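Gene 2 protein (Enterobacteria phage Sf6, PDB 5C12) supplies the metal-dependent nuclease domain of the phage's large terminase subunit, the motor protein of DNA packaging, which probably also binds ATP in another domain. Local coordinates at residues 26-30 with 212-218; 35-39 with 183-187; 62-66 with 253-258; 137-143 with 159-165. The protein carries 1 engineered substitution. One frame throughout, in Å; residues are numbered along the deposited sequence.

Interaction 1 of 4, residues 26-30 with 212-218; sequences REWLE and EKLFAEL
A salt-bridge network joins two nearly antiparallel helices of the nuclease domain, 26-32 and 208-218, with R26 set between E30 of its own helix and E212 of the other. Over these short segments the helix axes approach to 10.3 Å and run 151° apart, and L29 and F215 are the closest backbone pair. R26 faces E212 through both terminal nitrogens: NH1 meets OE2 on its syn lone pair at 3.0 Å, and NH2 lies a very short 2.5 Å from OE1. The guanidinium and carboxylate planes are nearly coplanar, which suits a two-point bridge. Along another edge, R26 NE and NH2 both donate to E30 OE2, 2.8 Å from NE, so carboxylates on two edges fix the rotation of the guanidinium, and the positive charge between them should ease the repulsion of the two glutamates. The R26 chain reaches E212 with CG anti to the backbone N (chi1 -180°) and a bend at chi2. F215 CB lies over one face of the guanidinium, 3.6 Å from R26 NH1. Beside these charges, the buried F215 ring packs against L29, whose CB stands 3.6 Å from the ring centroid and 6° off its normal, a CH-pi contact. F201 meets the same ring edge-to-face. Toward metal ligand D252, L29 passes F215 to reach L218, the methyls CD2 of L29 and CD1 of L218 touching at 3.6 Å.

Interaction 2 of 4, residues 35-39 with 183-187; sequences AHKKL and TYRAV
The small side chain of A35 fits between T183 and V187, residues one helical turn apart on the helix 168-189. Its CB lies 3.5 Å from T183 CG2, tighter than usual for two carbons, and 3.8 Å from V187 CG2. That V187 methyl also meets L39 CD1 at 3.7 Å, the two side chains crossing at about a right angle. CD1 of L39 reaches A186 CB as well, at 3.9 Å, so the leucine tip spans two consecutive residues. The other V187 branch, CG1, stands anti to the backbone N (chi1 169°), which directs it to CD of the extended K38 chain. No hydrogen bond crosses this apolar interface; K38 NZ instead donates to T33 O and A31 O, while T183 OG1 bonds to R179 O and L199 N. The segment axes are 10.6 Å apart and inclined by 30°, with chain directions roughly alike. Helix 26-32 flanks the contact through A31 and A32, M198 packs on L39, T183 and A186, and H36 bonds S200 on the edge strand 200-201.

Interaction 3 of 4, residues 62-66 with 253-258; sequences GYASR and ALMMCM
R66 grips the carbonyl oxygen of C257 side-on with two nitrogens, NE at 2.8 Å and NH2 at 2.9 Å from C257 O. Both bonds keep the oxygen within 1° of the guanidinium plane, but they meet the carbonyl differently: NH2 lies in its plane, whereas NE approaches from above it, 52° out. Two donors on the oxygen of buried C257 fix the rotation of the guanidinium, and NH1 has a further acceptor in G68 O. The chain gets there with CG between the backbone N and the carbonyl carbon (chi1 66°) and then runs extended to NE. M258 CE packs beside this shaft, 3.8 Å from R66 NE, its side chain folding back by bends at chi2 and chi3. Around A64 the contact turns to close packing: its CB rests against the helix backbone, 3.6 Å from L254 N, with the CB atoms of A253 and L254 around it. C257 SG sits 3.3 Å from A64 O, and A253 CB lies over the G62-Y63 peptide, 3.8 Å from Y63 N. This brings helix 249-256, which carries the magnesium ligand D252, against the central sheet of what is, by strand order, an RNase H-like fold. Strand 61-67 runs antiparallel between 47-52, which ends in the other ligand D52, and 70-77; Y63 points to the sheet's other face, where helix 82-95 covers it, while helix 168-189 meets R66 and M258 through R179.

Interaction 4 of 4, residues 137-143 with 159-165; sequences FDEDAPY and RTIGDVF
Three backbone hydrogen bonds tie the loop 137-143 to the N-terminal end of the short helix 161-164: G162 N to E139 O, I161 N to A141 O and Y143 N to R159 O, each 2.9 Å, with a single beta bridge pairing P142 and T160. The type I turn D138-A141 presents the E139 and A141 carbonyls to N-H groups of the helix's first turn. That turn has a capping box: T160 N bonds D163 OD2, T160 OG1 reaches the same oxygen, and D163 N returns a weak bond to OG1. E139 packs over G162, its CB 3.8 Å from G162 CA. I161 sets CD1 against the turn, 3.4 Å from D138 O and 4.1 Å from A141 CB. Y143, with CG anti to the backbone N (chi1 168°), lays its ring across V164, whose CG2 makes a CH-pi contact 27° off the ring normal. A water also donates to Y143 O and R159 O, 2.7 Å from Y143 O.

Overall arrangement
From the N terminus, helix 26-32 opens a long loop that interaction 1 closes at helix 208-218. Helix 35-39 follows at once, and its contact with helix 168-189, interaction 2, is nested inside that loop; the two touch through W28 and Y184, with centres 15 Å apart. Interaction 3 starts on strand 61-67 and closes only at helix 249-256, so it crosses both 1 and 2; L214 and L218 meet L254 where it adjoins interaction 1. Interaction 4 closes a short surface loop nested within all three and touches none. Interactions 1 and 2 tie the N-terminal helices to later ones, interaction 3 sets helix 249-256 on the sheet near the metal site, and interaction 4 folds a peripheral loop.

Interaction 1 of 4, residues 26-30 with 212-218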
loop_
_atom_site.group_PDB
_atom_site.type_symbol
_atom_site.label_atom_id
_atom_site.label_comp_id
_atom_site.label_asym_id
_atom_site.label_seq_id
_atom_site.Cartn_x
_atom_site.Cartn_y
_atom_site.Cartn_z
ATOM N N ARG A 26 -5.809 -14.383 -4.546
ATOM C CA ARG A 26 -5.305 -14.137 -5.874
ATOM C C ARG A 26 -6.440 -13.827 -6.844
ATOM O O ARG A 26 -6.302 -12.979 -7.709
ATOM C CB ARG A 26 -4.514 -15.355 -6.340
ATOM C CG ARG A 26 -3.938 -15.210 -7.714
ATOM C CD ARG A 26 -2.878 -14.157 -7.728
ATOM N NE ARG A 26 -2.384 -13.922 -9.073
ATOM C CZ ARG A 26 -1.104 -13.938 -9.421
ATOM N NH1 ARG A 26 -0.145 -14.173 -8.527
ATOM N NH2 ARG A 26 -0.787 -13.704 -10.685
ATOM N N GLU A 27 -7.556 -14.535 -6.730
ATOM C CA GLU A 27 -8.680 -14.254 -7.609
ATOM C C GLU A 27 -9.136 -12.800 -7.548
ATOM O O GLU A 27 -9.575 -12.255 -8.559
ATOM C CB GLU A 27 -9.865 -15.172 -7.295
ATOM C CG GLU A 27 -9.766 -16.513 -7.944
ATOM C CD GLU A 27 -9.728 -16.433 -9.452
ATOM O OE1 GLU A 27 -10.745 -16.038 -10.068
ATOM O OE2 GLU A 27 -8.681 -16.779 -10.022
ATOM N N TRP A 28 -9.082 -12.173 -6.366
ATOM C CA TRP A 28 -9.474 -10.780 -6.255
ATOM C C TRP A 28 -8.521 -9.906 -7.071
ATOM O O TRP A 28 -8.920 -8.934 -7.708
ATOM C CB TRP A 28 -9.434 -10.277 -4.811
ATOM C CG TRP A 28 -10.219 -11.068 -3.794
ATOM C CD1 TRP A 28 -11.155 -12.040 -4.025
ATOM C CD2 TRP A 28 -10.128 -10.934 -2.374
ATOM N NE1 TRP A 28 -11.642 -12.525 -2.828
ATOM C CE2 TRP A 28 -11.025 -11.859 -1.802
ATOM C CE3 TRP A 28 -9.367 -10.117 -1.528
ATOM C CZ2 TRP A 28 -11.186 -11.986 -0.423
ATOM C CZ3 TRP A 28 -9.519 -10.250 -0.169
ATOM C CH2 TRP A 28 -10.417 -11.186 0.373
ATOM N N LEU A 29 -7.239 -10.245 -7.022
ATOM C CA LEU A 29 -6.218 -9.475 -7.750
ATOM C C LEU A 29 -6.404 -9.603 -9.264
ATOM O O LEU A 29 -6.276 -8.626 -10.005
ATOM C CB LEU A 29 -4.813 -9.932 -7.342
ATOM C CG LEU A 29 -4.493 -9.738 -5.853
ATOM C CD1 LEU A 29 -3.197 -10.459 -5.512
ATOM C CD2 LEU A 29 -4.404 -8.261 -5.507
ATOM N N GLU A 30 -6.717 -10.805 -9.718
ATOM C CA GLU A 30 -6.989 -11.005 -11.130
ATOM C C GLU A 30 -8.233 -10.203 -11.555
ATOM O O GLU A 30 -8.227 -9.550 -12.597
ATOM C CB GLU A 30 -7.194 -12.484 -11.428
ATOM C CG GLU A 30 -6.002 -13.396 -11.146
ATOM C CD GLU A 30 -4.783 -13.047 -11.977
ATOM O OE1 GLU A 30 -4.936 -12.415 -13.047
ATOM O OE2 GLU A 30 -3.665 -13.398 -11.545
ATOM N N GLU A 212 2.702 -8.893 -11.610
ATOM C CA GLU A 212 2.853 -10.264 -11.119
ATOM C C GLU A 212 3.714 -10.311 -9.845
ATOM O O GLU A 212 3.401 -11.057 -8.917
ATOM C CB GLU A 212 3.455 -11.176 -12.188
ATOM C CG GLU A 212 3.680 -12.590 -11.685
ATOM C CD GLU A 212 2.423 -13.162 -11.054
ATOM O OE1 GLU A 212 1.361 -13.027 -11.703
ATOM O OE2 GLU A 212 2.482 -13.710 -9.919
ATOM N N LYS A 213 4.793 -9.539 -9.796
ATOM C CA LYS A 213 5.622 -9.526 -8.586
ATOM C C LYS A 213 4.832 -9.007 -7.390
ATOM O O LYS A 213 4.911 -9.564 -6.277
ATOM C CB LYS A 213 6.878 -8.648 -8.769
ATOM C CG LYS A 213 7.883 -9.183 -9.763
ATOM C CD LYS A 213 9.215 -8.482 -9.533
ATOM C CE LYS A 213 10.275 -8.953 -10.473
ATOM N NZ LYS A 213 11.622 -8.586 -9.931
ATOM N N LEU A 214 4.061 -7.945 -7.609
ATOM C CA LEU A 214 3.211 -7.389 -6.567
ATOM C C LEU A 214 2.220 -8.452 -6.077
ATOM O O LEU A 214 2.049 -8.652 -4.875
ATOM C CB LEU A 214 2.447 -6.180 -7.073
ATOM C CG LEU A 214 1.340 -5.684 -6.143
ATOM C CD1 LEU A 214 1.927 -5.012 -4.920
ATOM C CD2 LEU A 214 0.346 -4.753 -6.873
ATOM N N PHE A 215 1.558 -9.115 -7.018
ATOM C CA PHE A 215 0.552 -10.083 -6.648
ATOM C C PHE A 215 1.132 -11.225 -5.820
ATOM O O PHE A 215 0.495 -11.704 -4.879
ATOM C CB PHE A 215 -0.133 -10.645 -7.892
ATOM C CG PHE A 215 -1.060 -9.676 -8.582
ATOM C CD1 PHE A 215 -1.229 -8.378 -8.143
ATOM C CD2 PHE A 215 -1.793 -10.093 -9.685
ATOM C CE1 PHE A 215 -2.106 -7.516 -8.789
ATOM C CE2 PHE A 215 -2.666 -9.233 -10.318
ATOM C CZ PHE A 215 -2.834 -7.956 -9.879
ATOM N N ALA A 216 2.326 -11.673 -6.183
ATOM C CA ALA A 216 2.985 -12.757 -5.472
ATOM C C ALA A 216 3.345 -12.355 -4.048
ATOM O O ALA A 216 3.482 -13.214 -3.183
ATOM C CB ALA A 216 4.224 -13.195 -6.203
ATOM N N GLU A 217 3.549 -11.058 -3.819
ATOM C CA GLU A 217 3.790 -10.560 -2.477
ATOM C C GLU A 217 2.493 -10.402 -1.710
ATOM O O GLU A 217 2.396 -10.811 -0.554
ATOM C CB GLU A 217 4.559 -9.219 -2.508
ATOM C CG GLU A 217 5.996 -9.346 -2.972
ATOM C CD GLU A 217 6.799 -8.038 -2.853
ATOM O OE1 GLU A 217 6.231 -7.035 -2.363
ATOM O OE2 GLU A 217 7.980 -8.055 -3.261
ATOM N N LEU A 218 1.473 -9.853 -2.361
ATOM C CA LEU A 218 0.204 -9.583 -1.690
ATOM C C LEU A 218 -0.468 -10.844 -1.127
ATOM O O LEU A 218 -1.121 -10.791 -0.077
ATOM C CB LEU A 218 -0.767 -8.859 -2.628
ATOM C CG LEU A 218 -0.519 -7.365 -2.885
ATOM C CD1 LEU A 218 -1.470 -6.843 -3.936
ATOM C CD2 LEU A 218 -0.687 -6.552 -1.607
#

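Interaction 2 of 4, residues 35-39 with 183-187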
loop_
_atom_site.group_PDB
_atom_site.type_symbol
_atom_site.label_atom_id
_atom_site.label_comp_id
_atom_site.label_asym_id
_atom_site.label_seq_id
_atom_site.Cartn_x
_atom_site.Cartn_y
_atom_site.Cartn_z
ATOM N N ALA A 35 -9.960 -3.555 -13.712
ATOM C CA ALA A 35 -11.355 -3.491 -13.299
ATOM C C ALA A 35 -12.026 -2.210 -13.782
ATOM O O ALA A 35 -13.211 -2.217 -14.099
ATOM C CB ALA A 35 -11.501 -3.609 -11.781
ATOM N N HIS A 36 -11.294 -1.099 -13.776
ATOM C CA HIS A 36 -11.878 0.158 -14.233
ATOM C C HIS A 36 -12.281 0.093 -15.713
ATOM O O HIS A 36 -13.285 0.683 -16.110
ATOM C CB HIS A 36 -10.965 1.361 -13.946
ATOM C CG HIS A 36 -9.720 1.420 -14.776
ATOM N ND1 HIS A 36 -8.669 0.540 -14.622
ATOM C CD2 HIS A 36 -9.338 2.293 -15.741
ATOM C CE1 HIS A 36 -7.710 0.846 -15.478
ATOM N NE2 HIS A 36 -8.094 1.903 -16.170
ATOM N N LYS A 37 -11.532 -0.667 -16.508
ATOM C CA LYS A 37 -11.895 -0.873 -17.901
ATOM C C LYS A 37 -13.063 -1.826 -18.027
ATOM O O LYS A 37 -13.962 -1.601 -18.838
ATOM C CB LYS A 37 -10.688 -1.388 -18.683
ATOM C CG LYS A 37 -9.551 -0.396 -18.731
ATOM C CD LYS A 37 -8.386 -0.898 -19.550
ATOM C CE LYS A 37 -7.376 0.212 -19.786
ATOM N NZ LYS A 37 -6.244 -0.243 -20.637
ATOM N N LYS A 38 -13.050 -2.896 -17.235
ATOM C CA LYS A 38 -14.109 -3.903 -17.277
ATOM C C LYS A 38 -15.460 -3.317 -16.878
ATOM O O LYS A 38 -16.503 -3.689 -17.420
ATOM C CB LYS A 38 -13.771 -5.063 -16.339
ATOM C CG LYS A 38 -12.539 -5.871 -16.749
ATOM C CD LYS A 38 -12.113 -6.785 -15.618
ATOM C CE LYS A 38 -10.849 -7.553 -15.964
ATOM N NZ LYS A 38 -10.354 -8.302 -14.789
ATOM N N LEU A 39 -15.435 -2.398 -15.928
ATOM C CA LEU A 39 -16.656 -1.865 -15.351
ATOM C C LEU A 39 -17.006 -0.472 -15.865
ATOM O O LEU A 39 -18.078 0.038 -15.573
ATOM C CB LEU A 39 -16.545 -1.836 -13.832
ATOM C CG LEU A 39 -16.385 -3.197 -13.156
ATOM C CD1 LEU A 39 -16.090 -3.028 -11.668
ATOM C CD2 LEU A 39 -17.624 -4.042 -13.372
ATOM N N THR A 183 -14.106 -5.046 -5.256
ATOM C CA THR A 183 -13.836 -5.017 -6.699
ATOM C C THR A 183 -14.110 -6.373 -7.316
ATOM O O THR A 183 -14.759 -6.473 -8.353
ATOM C CB THR A 183 -12.398 -4.583 -6.995
ATOM O OG1 THR A 183 -12.146 -3.336 -6.348
ATOM C CG2 THR A 183 -12.201 -4.367 -8.439
ATOM N N TYR A 184 -13.656 -7.421 -6.642
ATOM C CA TYR A 184 -13.948 -8.785 -7.073
ATOM C C TYR A 184 -15.451 -9.040 -7.164
ATOM O O TYR A 184 -15.929 -9.614 -8.132
ATOM C CB TYR A 184 -13.287 -9.777 -6.120
ATOM C CG TYR A 184 -13.687 -11.201 -6.310
ATOM C CD1 TYR A 184 -13.093 -11.982 -7.287
ATOM C CD2 TYR A 184 -14.650 -11.773 -5.497
ATOM C CE1 TYR A 184 -13.475 -13.306 -7.468
ATOM C CE2 TYR A 184 -15.033 -13.081 -5.663
ATOM C CZ TYR A 184 -14.450 -13.836 -6.645
ATOM O OH TYR A 184 -14.845 -15.144 -6.784
ATOM N N ARG A 185 -16.201 -8.642 -6.145
ATOM C CA ARG A 185 -17.642 -8.869 -6.158
ATOM C C ARG A 185 -18.318 -8.086 -7.291
ATOM O O ARG A 185 -19.266 -8.545 -7.900
ATOM C CB ARG A 185 -18.265 -8.512 -4.811
ATOM C CG ARG A 185 -17.795 -9.387 -3.646
ATOM C CD ARG A 185 -18.087 -10.875 -3.811
ATOM N NE ARG A 185 -19.514 -11.175 -3.930
ATOM C CZ ARG A 185 -20.022 -12.404 -3.885
ATOM N NH1 ARG A 185 -19.220 -13.444 -3.706
ATOM N NH2 ARG A 185 -21.326 -12.592 -4.001
ATOM N N ALA A 186 -17.810 -6.900 -7.597
ATOM C CA ALA A 186 -18.390 -6.122 -8.678
ATOM C C ALA A 186 -18.075 -6.728 -10.048
ATOM O O ALA A 186 -18.947 -6.828 -10.909
ATOM C CB ALA A 186 -17.855 -4.694 -8.612
ATOM N N VAL A 187 -16.829 -7.129 -10.229
ATOM C CA VAL A 187 -16.341 -7.621 -11.513
ATOM C C VAL A 187 -16.878 -9.025 -11.804
ATOM O O VAL A 187 -17.289 -9.323 -12.932
ATOM C CB VAL A 187 -14.804 -7.644 -11.539
ATOM C CG1 VAL A 187 -14.278 -8.415 -12.767
ATOM C CG2 VAL A 187 -14.259 -6.238 -11.529
#

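Interaction 3 of 4, residues 62-66 with 253-258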
loop_
_atom_site.group_PDB
_atom_site.type_symbol
_atom_site.label_atom_id
_atom_site.label_comp_id
_atom_site.label_asym_id
_atom_site.label_seq_id
_atom_site.Cartn_x
_atom_site.Cartn_y
_atom_site.Cartn_z
ATOM N N GLY A 62 10.587 -0.581 -2.520
ATOM C CA GLY A 62 9.309 -0.552 -3.200
ATOM C C GLY A 62 8.752 0.839 -3.385
ATOM O O GLY A 62 9.018 1.748 -2.569
ATOM N N TYR A 63 8.002 1.015 -4.459
ATOM C CA TYR A 63 7.237 2.218 -4.727
ATOM C C TYR A 63 5.912 1.850 -5.353
ATOM O O TYR A 63 5.834 0.937 -6.159
ATOM C CB TYR A 63 8.012 3.126 -5.668
ATOM C CG TYR A 63 7.262 4.334 -6.171
ATOM C CD1 TYR A 63 6.421 4.255 -7.255
ATOM C CD2 TYR A 63 7.392 5.559 -5.552
ATOM C CE1 TYR A 63 5.737 5.355 -7.719
ATOM C CE2 TYR A 63 6.722 6.651 -6.004
ATOM C CZ TYR A 63 5.893 6.561 -7.075
ATOM O OH TYR A 63 5.255 7.699 -7.534
ATOM N N ALA A 64 4.880 2.581 -4.988
ATOM C CA ALA A 64 3.564 2.391 -5.583
ATOM C C ALA A 64 2.903 3.732 -5.745
ATOM O O ALA A 64 3.141 4.631 -4.943
ATOM C CB ALA A 64 2.716 1.484 -4.725
ATOM N N SER A 65 2.086 3.892 -6.779
ATOM C CA SER A 65 1.326 5.114 -6.934
ATOM C C SER A 65 -0.041 4.813 -7.502
ATOM O O SER A 65 -0.188 3.918 -8.341
ATOM C CB SER A 65 2.056 6.087 -7.853
ATOM O OG SER A 65 1.387 7.328 -7.905
ATOM N N ARG A 66 -1.032 5.575 -7.054
ATOM C CA ARG A 66 -2.371 5.479 -7.613
ATOM C C ARG A 66 -2.941 6.853 -7.865
ATOM O O ARG A 66 -2.582 7.833 -7.189
ATOM C CB ARG A 66 -3.276 4.717 -6.649
ATOM C CG ARG A 66 -3.557 5.406 -5.326
ATOM C CD ARG A 66 -4.330 4.520 -4.372
ATOM N NE ARG A 66 -4.508 5.114 -3.044
ATOM C CZ ARG A 66 -5.580 5.770 -2.625
ATOM N NH1 ARG A 66 -6.633 5.967 -3.415
ATOM N NH2 ARG A 66 -5.622 6.213 -1.380
ATOM N N ALA A 253 4.419 -0.912 -0.011
ATOM C CA ALA A 253 4.326 0.374 -0.692
ATOM C C ALA A 253 2.879 0.634 -1.120
ATOM O O ALA A 253 2.311 1.708 -0.900
ATOM C CB ALA A 253 5.274 0.404 -1.878
ATOM N N LEU A 254 2.228 -0.393 -1.674
ATOM C CA LEU A 254 0.847 -0.249 -2.095
ATOM C C LEU A 254 -0.063 -0.012 -0.881
ATOM O O LEU A 254 -0.958 0.827 -0.915
ATOM C CB LEU A 254 0.413 -1.462 -2.931
ATOM C CG LEU A 254 -1.056 -1.413 -3.352
ATOM C CD1 LEU A 254 -1.336 -0.254 -4.270
ATOM C CD2 LEU A 254 -1.436 -2.733 -3.996
ATOM N N MET A 255 0.165 -0.775 0.177
ATOM C CA MET A 255 -0.604 -0.650 1.399
ATOM C C MET A 255 -0.537 0.778 1.940
ATOM O O MET A 255 -1.565 1.370 2.349
ATOM C CB MET A 255 -0.086 -1.662 2.431
ATOM C CG MET A 255 -0.718 -1.490 3.823
ATOM S SD MET A 255 0.086 -0.298 4.900
ATOM C CE MET A 255 1.565 -1.204 5.236
ATOM N N MET A 256 0.663 1.350 1.984
ATOM C CA MET A 256 0.796 2.694 2.532
ATOM C C MET A 256 0.038 3.738 1.727
ATOM O O MET A 256 -0.468 4.718 2.264
ATOM C CB MET A 256 2.277 3.065 2.706
ATOM C CG MET A 256 2.932 2.245 3.793
ATOM S SD MET A 256 4.667 2.698 4.104
ATOM C CE MET A 256 5.442 1.998 2.654
ATOM N N CYS A 257 -0.033 3.528 0.426
ATOM C CA CYS A 257 -0.826 4.361 -0.473
ATOM C C CYS A 257 -2.306 4.426 -0.162
ATOM O O CYS A 257 -3.001 5.288 -0.681
ATOM C CB CYS A 257 -0.729 3.823 -1.894
ATOM S SG CYS A 257 0.737 4.335 -2.650
ATOM N N MET A 258 -2.804 3.471 0.621
ATOM C CA MET A 258 -4.197 3.454 1.006
ATOM C C MET A 258 -4.538 4.559 1.948
ATOM O O MET A 258 -5.690 4.898 2.090
ATOM C CB MET A 258 -4.573 2.118 1.669
ATOM C CG MET A 258 -4.339 0.904 0.777
ATOM S SD MET A 258 -5.484 0.857 -0.630
ATOM C CE MET A 258 -4.480 1.514 -1.947
#

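Interaction 4 of 4, residues 137-143 with 159-165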
loop_
_atom_site.group_PDB
_atom_site.type_symbol
_atom_site.label_atom_id
_atom_site.label_comp_id
_atom_site.label_asym_id
_atom_site.label_seq_id
_atom_site.Cartn_x
_atom_site.Cartn_y
_atom_site.Cartn_z
ATOM N N PHE A 137 -5.252 4.995 12.564
ATOM C CA PHE A 137 -5.712 6.332 12.243
ATOM C C PHE A 137 -7.182 6.414 12.607
ATOM O O PHE A 137 -7.956 5.497 12.320
ATOM C CB PHE A 137 -5.478 6.589 10.746
ATOM C CG PHE A 137 -6.065 7.874 10.247
ATOM C CD1 PHE A 137 -7.268 7.872 9.560
ATOM C CD2 PHE A 137 -5.411 9.073 10.443
ATOM C CE1 PHE A 137 -7.816 9.054 9.093
ATOM C CE2 PHE A 137 -5.956 10.261 9.971
ATOM C CZ PHE A 137 -7.160 10.243 9.300
ATOM N N ASP A 138 -7.576 7.495 13.276
ATOM C CA ASP A 138 -8.974 7.729 13.640
ATOM C C ASP A 138 -9.551 6.594 14.507
ATOM O O ASP A 138 -10.678 6.125 14.310
ATOM C CB ASP A 138 -9.821 7.928 12.383
ATOM C CG ASP A 138 -11.086 8.752 12.642
ATOM O OD1 ASP A 138 -11.218 9.362 13.722
ATOM O OD2 ASP A 138 -11.954 8.780 11.745
ATOM N N GLU A 139 -8.782 6.188 15.510
ATOM C CA GLU A 139 -9.112 4.946 16.218
ATOM C C GLU A 139 -10.352 5.000 17.105
ATOM O O GLU A 139 -10.849 3.968 17.544
ATOM C CB GLU A 139 -7.910 4.462 17.027
ATOM C CG GLU A 139 -7.631 5.255 18.277
ATOM C CD GLU A 139 -6.659 4.529 19.185
ATOM O OE1 GLU A 139 -6.682 3.275 19.222
ATOM O OE2 GLU A 139 -5.857 5.202 19.850
ATOM N N ASP A 140 -10.861 6.195 17.407
ATOM C CA ASP A 140 -12.055 6.301 18.224
ATOM C C ASP A 140 -13.324 6.388 17.395
ATOM O O ASP A 140 -14.424 6.361 17.946
ATOM C CB ASP A 140 -11.969 7.502 19.166
ATOM C CG ASP A 140 -10.960 7.303 20.271
ATOM O OD1 ASP A 140 -10.590 6.147 20.539
ATOM O OD2 ASP A 140 -10.531 8.300 20.883
ATOM N N ALA A 141 -13.185 6.480 16.074
ATOM C CA ALA A 141 -14.362 6.445 15.206
ATOM C C ALA A 141 -14.989 5.055 15.147
ATOM O O ALA A 141 -14.305 4.051 15.338
ATOM C CB ALA A 141 -13.999 6.915 13.805
ATOM N N PRO A 142 -16.302 4.991 14.876
ATOM C CA PRO A 142 -16.995 3.716 14.696
ATOM C C PRO A 142 -16.387 2.913 13.565
ATOM O O PRO A 142 -15.961 3.476 12.552
ATOM C CB PRO A 142 -18.424 4.138 14.340
ATOM C CG PRO A 142 -18.586 5.462 14.990
ATOM C CD PRO A 142 -17.242 6.126 14.920
ATOM N N TYR A 143 -16.327 1.600 13.741
ATOM C CA TYR A 143 -15.893 0.736 12.672
ATOM C C TYR A 143 -17.037 0.604 11.653
ATOM O O TYR A 143 -18.197 0.459 12.038
ATOM C CB TYR A 143 -15.500 -0.637 13.216
ATOM C CG TYR A 143 -15.325 -1.633 12.118
ATOM C CD1 TYR A 143 -14.267 -1.528 11.240
ATOM C CD2 TYR A 143 -16.232 -2.662 11.937
ATOM C CE1 TYR A 143 -14.104 -2.428 10.209
ATOM C CE2 TYR A 143 -16.076 -3.572 10.907
ATOM C CZ TYR A 143 -15.005 -3.447 10.049
ATOM O OH TYR A 143 -14.827 -4.341 9.017
ATOM N N ARG A 159 -18.395 -0.487 18.663
ATOM C CA ARG A 159 -17.076 -0.963 18.245
ATOM C C ARG A 159 -16.346 0.054 17.374
ATOM O O ARG A 159 -16.860 0.480 16.347
ATOM C CB ARG A 159 -17.236 -2.266 17.490
ATOM C CG ARG A 159 -15.946 -2.898 17.060
ATOM C CD ARG A 159 -16.209 -4.312 16.567
ATOM N NE ARG A 159 -16.812 -5.148 17.604
ATOM C CZ ARG A 159 -17.444 -6.296 17.372
ATOM N NH1 ARG A 159 -17.565 -6.755 16.131
ATOM N NH2 ARG A 159 -17.964 -6.990 18.378
ATOM N N THR A 160 -15.137 0.423 17.787
ATOM C CA THR A 160 -14.355 1.452 17.105
ATOM C C THR A 160 -13.239 0.876 16.247
ATOM O O THR A 160 -12.910 -0.308 16.330
ATOM C CB THR A 160 -13.707 2.444 18.101
ATOM O OG1 THR A 160 -12.698 1.787 18.883
ATOM C CG2 THR A 160 -14.735 3.065 19.023
ATOM N N ILE A 161 -12.658 1.719 15.407
ATOM C CA ILE A 161 -11.573 1.306 14.546
ATOM C C ILE A 161 -10.452 0.705 15.396
ATOM O O ILE A 161 -9.854 -0.292 15.009
ATOM C CB ILE A 161 -11.066 2.500 13.684
ATOM C CG1 ILE A 161 -12.134 2.871 12.657
ATOM C CG2 ILE A 161 -9.761 2.191 12.992
ATOM C CD1 ILE A 161 -11.763 4.062 11.823
ATOM N N GLY A 162 -10.186 1.302 16.550
ATOM C CA GLY A 162 -9.134 0.836 17.438
ATOM C C GLY A 162 -9.441 -0.492 18.108
ATOM O O GLY A 162 -8.517 -1.192 18.542
ATOM N N ASP A 163 -10.720 -0.832 18.230
ATOM C CA ASP A 163 -11.105 -2.143 18.754
ATOM C C ASP A 163 -10.840 -3.232 17.710
ATOM O O ASP A 163 -10.636 -4.380 18.070
ATOM C CB ASP A 163 -12.584 -2.194 19.095
ATOM C CG ASP A 163 -12.947 -1.370 20.304
ATOM O OD1 ASP A 163 -12.473 -1.678 21.419
ATOM O OD2 ASP A 163 -13.772 -0.446 20.143
ATOM N N VAL A 164 -10.887 -2.873 16.437
ATOM C CA VAL A 164 -10.833 -3.847 15.353
ATOM C C VAL A 164 -9.400 -4.106 14.875
ATOM O O VAL A 164 -9.004 -5.257 14.686
ATOM C CB VAL A 164 -11.709 -3.390 14.171
ATOM C CG1 VAL A 164 -11.502 -4.324 12.964
ATOM C CG2 VAL A 164 -13.169 -3.358 14.593
ATOM N N PHE A 165 -8.618 -3.043 14.700
ATOM C CA PHE A 165 -7.258 -3.156 14.167
ATOM C C PHE A 165 -6.229 -2.871 15.244
ATOM O O PHE A 165 -6.372 -1.916 16.003
ATOM C CB PHE A 165 -7.028 -2.147 13.056
ATOM C CG PHE A 165 -7.968 -2.297 11.905
ATOM C CD1 PHE A 165 -7.890 -3.399 11.062
ATOM C CD2 PHE A 165 -8.940 -1.340 11.667
ATOM C CE1 PHE A 165 -8.762 -3.532 10.016
ATOM C CE2 PHE A 165 -9.802 -1.466 10.600
ATOM C CZ PHE A 165 -9.721 -2.564 9.783
HETATM O O HOH W 1 -19.009 -0.135 14.540
#